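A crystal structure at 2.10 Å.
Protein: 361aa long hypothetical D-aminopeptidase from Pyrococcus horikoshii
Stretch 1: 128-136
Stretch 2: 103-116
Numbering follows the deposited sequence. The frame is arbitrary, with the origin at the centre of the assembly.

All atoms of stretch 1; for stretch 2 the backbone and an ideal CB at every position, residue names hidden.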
# COMPACT_ATOMS: atom_id res chain seq x y z
N SER A 128 -24.62 -0.83 -5.65
CA SER A 128 -24.57 0.63 -5.71
C SER A 128 -23.57 1.09 -6.76
O SER A 128 -23.29 0.36 -7.71
CB SER A 128 -24.18 1.21 -4.34
OG SER A 128 -22.85 0.87 -3.99
N VAL A 129 -23.03 2.29 -6.60
CA VAL A 129 -22.07 2.81 -7.56
C VAL A 129 -20.95 3.60 -6.89
O VAL A 129 -21.15 4.25 -5.86
CB VAL A 129 -22.77 3.70 -8.60
CG1 VAL A 129 -23.48 4.86 -7.92
CG2 VAL A 129 -21.77 4.20 -9.62
N ASN A 130 -19.77 3.54 -7.50
CA ASN A 130 -18.59 4.21 -6.98
C ASN A 130 -18.23 5.48 -7.75
O ASN A 130 -17.42 5.47 -8.67
CB ASN A 130 -17.41 3.22 -7.01
CG ASN A 130 -16.16 3.79 -6.36
OD1 ASN A 130 -16.21 4.34 -5.26
ND2 ASN A 130 -15.04 3.64 -7.05
N PRO A 131 -18.84 6.62 -7.37
CA PRO A 131 -18.54 7.88 -8.05
C PRO A 131 -17.08 8.28 -7.87
O PRO A 131 -16.53 8.19 -6.77
CB PRO A 131 -19.51 8.86 -7.39
CG PRO A 131 -19.70 8.29 -6.03
CD PRO A 131 -19.84 6.82 -6.31
N LEU A 132 -16.46 8.73 -8.95
CA LEU A 132 -15.07 9.14 -8.93
C LEU A 132 -14.95 10.65 -9.08
O LEU A 132 -15.26 11.21 -10.13
CB LEU A 132 -14.30 8.43 -10.04
CG LEU A 132 -12.80 8.66 -10.20
CD1 LEU A 132 -12.05 8.33 -8.90
CD2 LEU A 132 -12.31 7.77 -11.34
N VAL A 133 -14.48 11.29 -8.01
CA VAL A 133 -14.33 12.74 -7.96
C VAL A 133 -12.99 13.12 -7.36
O VAL A 133 -12.60 12.59 -6.31
CB VAL A 133 -15.44 13.36 -7.08
CG1 VAL A 133 -15.34 14.88 -7.09
CG2 VAL A 133 -16.81 12.89 -7.56
N LEU A 134 -12.28 14.03 -8.02
CA LEU A 134 -10.99 14.51 -7.55
C LEU A 134 -10.99 16.04 -7.53
O LEU A 134 -11.87 16.66 -8.12
CB LEU A 134 -9.85 13.97 -8.42
CG LEU A 134 -9.65 12.46 -8.26
CD1 LEU A 134 -10.40 11.72 -9.36
CD2 LEU A 134 -8.16 12.12 -8.31
N GLU A 135 -10.01 16.64 -6.86
CA GLU A 135 -10.03 18.09 -6.76
C GLU A 135 -8.74 18.81 -6.47
O GLU A 135 -7.71 18.20 -6.19
CB GLU A 135 -11.02 18.47 -5.66
CG GLU A 135 -10.78 17.73 -4.33
CD GLU A 135 -9.38 17.93 -3.76
OE1 GLU A 135 -8.95 19.09 -3.60
OE2 GLU A 135 -8.72 16.92 -3.46
N CYS A 136 -8.84 20.13 -6.53
CA CYS A 136 -7.75 21.06 -6.24
C CYS A 136 -8.38 22.27 -5.52
O CYS A 136 -9.56 22.57 -5.73
CB CYS A 136 -7.03 21.47 -7.53
SG CYS A 136 -5.90 20.18 -8.15
N UNK A 103 -16.32 21.40 -3.03
CA UNK A 103 -17.50 21.04 -3.85
C UNK A 103 -17.59 19.54 -4.13
O UNK A 103 -18.48 19.10 -4.87
CB UNK A 103 -17.46 21.80 -5.18
N UNK A 104 -16.69 18.74 -3.56
CA UNK A 104 -16.72 17.31 -3.83
C UNK A 104 -18.05 16.66 -3.46
O UNK A 104 -18.51 15.73 -4.13
CB UNK A 104 -15.58 16.62 -3.07
N UNK A 105 -18.67 17.15 -2.39
CA UNK A 105 -19.94 16.59 -1.97
C UNK A 105 -20.99 16.90 -3.02
O UNK A 105 -21.80 16.04 -3.39
CB UNK A 105 -20.36 17.13 -0.60
N UNK A 106 -20.98 18.14 -3.52
CA UNK A 106 -21.93 18.55 -4.53
C UNK A 106 -21.71 17.75 -5.81
O UNK A 106 -22.65 17.32 -6.47
CB UNK A 106 -21.81 20.05 -4.80
N UNK A 107 -20.44 17.54 -6.15
CA UNK A 107 -20.06 16.80 -7.34
C UNK A 107 -20.61 15.38 -7.27
O UNK A 107 -21.13 14.86 -8.26
CB UNK A 107 -18.54 16.78 -7.50
N UNK A 108 -20.49 14.76 -6.11
CA UNK A 108 -21.01 13.42 -5.92
C UNK A 108 -22.53 13.43 -6.13
O UNK A 108 -23.08 12.56 -6.81
CB UNK A 108 -20.65 12.89 -4.53
N UNK A 109 -23.20 14.42 -5.55
CA UNK A 109 -24.64 14.52 -5.70
C UNK A 109 -25.03 14.61 -7.18
O UNK A 109 -25.89 13.87 -7.64
CB UNK A 109 -25.17 15.73 -4.93
N UNK A 110 -24.38 15.51 -7.91
CA UNK A 110 -24.68 15.68 -9.32
C UNK A 110 -24.35 14.46 -10.15
O UNK A 110 -25.12 14.04 -11.01
CB UNK A 110 -23.92 16.89 -9.87
N UNK A 111 -23.18 13.88 -9.89
CA UNK A 111 -22.74 12.69 -10.60
C UNK A 111 -23.78 11.58 -10.41
O UNK A 111 -24.16 10.90 -11.37
CB UNK A 111 -21.36 12.24 -10.11
N UNK A 112 -24.23 11.40 -9.17
CA UNK A 112 -25.23 10.37 -8.90
C UNK A 112 -26.52 10.70 -9.65
O UNK A 112 -27.23 9.80 -10.09
CB UNK A 112 -25.49 10.25 -7.40
N UNK A 113 -26.82 11.99 -9.80
CA UNK A 113 -28.03 12.38 -10.52
C UNK A 113 -27.97 11.78 -11.92
O UNK A 113 -28.93 11.17 -12.40
CB UNK A 113 -28.18 13.90 -10.58
N UNK A 114 -26.83 11.96 -12.57
CA UNK A 114 -26.62 11.45 -13.92
C UNK A 114 -26.67 9.92 -13.95
O UNK A 114 -27.44 9.33 -14.71
CB UNK A 114 -25.28 11.94 -14.47
N UNK A 115 -25.86 9.29 -13.11
CA UNK A 115 -25.77 7.84 -13.03
C UNK A 115 -27.08 7.11 -12.75
O UNK A 115 -27.39 6.11 -13.41
CB UNK A 115 -24.76 7.47 -11.94
N UNK A 116 -27.85 7.58 -11.77
CA UNK A 116 -29.11 6.92 -11.44
C UNK A 116 -30.11 7.07 -12.58
O UNK A 116 -30.97 6.22 -12.78
CB UNK A 116 -29.69 7.49 -10.15

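The strand of stretch 1 runs roughly antiparallel to the helix of stretch 2 (151° between their N-to-C directions). Stretch 1 offers the helix a largely apolar surface in which Val 129, Pro 131 and Val 133 point toward it, joined by the CG methylene of Glu 135. No hydrogen bond joins the two stretches, so helix positions on this face are judged mainly by shape.

At 103 the CB points sideways with nothing of stretch 1 within 5.5 Å, and the carbonyl O accepts from the N of 107 at 2.8 Å. Small polar residues are plausible here, among many others. The residue is Ser 103, which does not touch stretch 1.

Position 104 has its CB toward stretch 1, the ideal CB 4.4 Å from Val 133 CG1 and 5.1 Å from Glu 135 CG. The space suits a medium-sized aliphatic residue, such as valine, isoleucine or leucine. It is Ile 104 (chi1 p, chi2 t), and its CG2 reaches both neighbours, lying 3.6 Å from Glu 135 CG and 4.2 Å from Val 133 CG1. The methylene part of the glutamate thus extends the apolar surface.

At 105 CB would point away, and 106 is out of reach; almost any residue would suit either as far as stretch 1 is concerned. They are Gly 105 and Thr 106, the latter with its hydroxyl engaged elsewhere in the structure.

Position 107 comes close: the ideal CB already lies 3.7 Å from Val 133 CG1. A side chain ending at CB makes full contact, whereas a longer one would have to turn aside from that methyl. Ala 107 is found, and its CB makes this contact.

At 108 CB points sideways, 4.9 Å from both Val 133 CG2 and Pro 131 CG. A branched or longer aliphatic chain could fill the remaining gap. Val 108 does so with both methyls: CG2 lies 4.0 Å from Val 133 CG2, and CG1 lies 4.3 Å from Pro 131 CG.

Positions 109 and 110 are out of reach, so polar, charged or small residues would all suit. They hold Glu 109 and Gly 110.

Position 111 points toward stretch 1, its ideal CB 4.7 Å from Pro 131 CB and 5.3 Å from Val 133 CG2. These distances leave room for leucine, isoleucine or methionine. Leu 111 (chi1 t, chi2 p) sends CD2 to 3.4 Å from Pro 131 CB, 3.8 Å from Leu 132 N and 4.2 Å from Val 133 CG2.

At 112 CB points sideways with nothing within 5.5 Å, so only a longer chain could make contact; leucine or methionine would serve. Leu 112 brings CD2 to 3.5 Å from Val 129 CG1.

Positions 113 and 114 are out of reach and accept many residues; they are Asp 113 and Tyr 114.

At 115 CB points toward Val 129, 5.0 Å from its CG1, which favours a sizeable aliphatic residue. Ile 115 places CD1 4.0 Å from Val 129 CG2. Position 116 points sideways; a long aliphatic chain could come nearer, but many others would do. Leu 116 approaches without close contact.

Stretch 2 103-116: SIGTAVEGLLDYIL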
# COMPACT_ATOMS: atom_id res chain seq x y z
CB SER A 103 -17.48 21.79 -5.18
OG SER A 103 -17.68 23.18 -5.03
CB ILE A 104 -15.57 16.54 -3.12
CG1 ILE A 104 -15.69 16.69 -1.61
CG2 ILE A 104 -14.23 17.04 -3.64
CD1 ILE A 104 -14.80 15.72 -0.84
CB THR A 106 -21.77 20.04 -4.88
OG1 THR A 106 -21.80 20.82 -3.67
CG2 THR A 106 -22.89 20.50 -5.81
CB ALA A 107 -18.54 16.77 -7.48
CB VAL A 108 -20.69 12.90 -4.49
CG1 VAL A 108 -21.56 11.69 -4.16
CG2 VAL A 108 -19.22 12.53 -4.41
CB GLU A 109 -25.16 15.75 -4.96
CG GLU A 109 -25.03 15.66 -3.44
CD GLU A 109 -26.10 14.79 -2.80
OE1 GLU A 109 -26.31 13.65 -3.28
OE2 GLU A 109 -26.72 15.23 -1.81
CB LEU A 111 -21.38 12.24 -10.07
CG LEU A 111 -20.77 10.98 -10.67
CD1 LEU A 111 -20.78 11.07 -12.20
CD2 LEU A 111 -19.36 10.80 -10.14
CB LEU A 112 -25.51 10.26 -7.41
CG LEU A 112 -24.43 9.60 -6.55
CD1 LEU A 112 -24.88 9.58 -5.10
CD2 LEU A 112 -24.18 8.18 -7.04
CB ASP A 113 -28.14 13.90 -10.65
CG ASP A 113 -28.55 14.59 -9.35
OD1 ASP A 113 -29.10 13.91 -8.46
OD2 ASP A 113 -28.34 15.82 -9.26
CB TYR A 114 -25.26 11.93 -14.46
CG TYR A 114 -24.90 11.38 -15.83
CD1 TYR A 114 -25.55 11.84 -16.98
CD2 TYR A 114 -23.94 10.38 -15.98
CE1 TYR A 114 -25.25 11.32 -18.24
CE2 TYR A 114 -23.63 9.85 -17.23
CZ TYR A 114 -24.29 10.32 -18.36
OH TYR A 114 -23.98 9.80 -19.59
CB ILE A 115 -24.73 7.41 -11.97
CG1 ILE A 115 -23.33 7.86 -12.42
CG2 ILE A 115 -24.75 5.89 -11.77
CD1 ILE A 115 -22.27 7.73 -11.34
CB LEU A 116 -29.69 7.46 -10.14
CG LEU A 116 -28.80 7.25 -8.90
CD1 LEU A 116 -29.47 7.86 -7.68
CD2 LEU A 116 -28.56 5.77 -8.69
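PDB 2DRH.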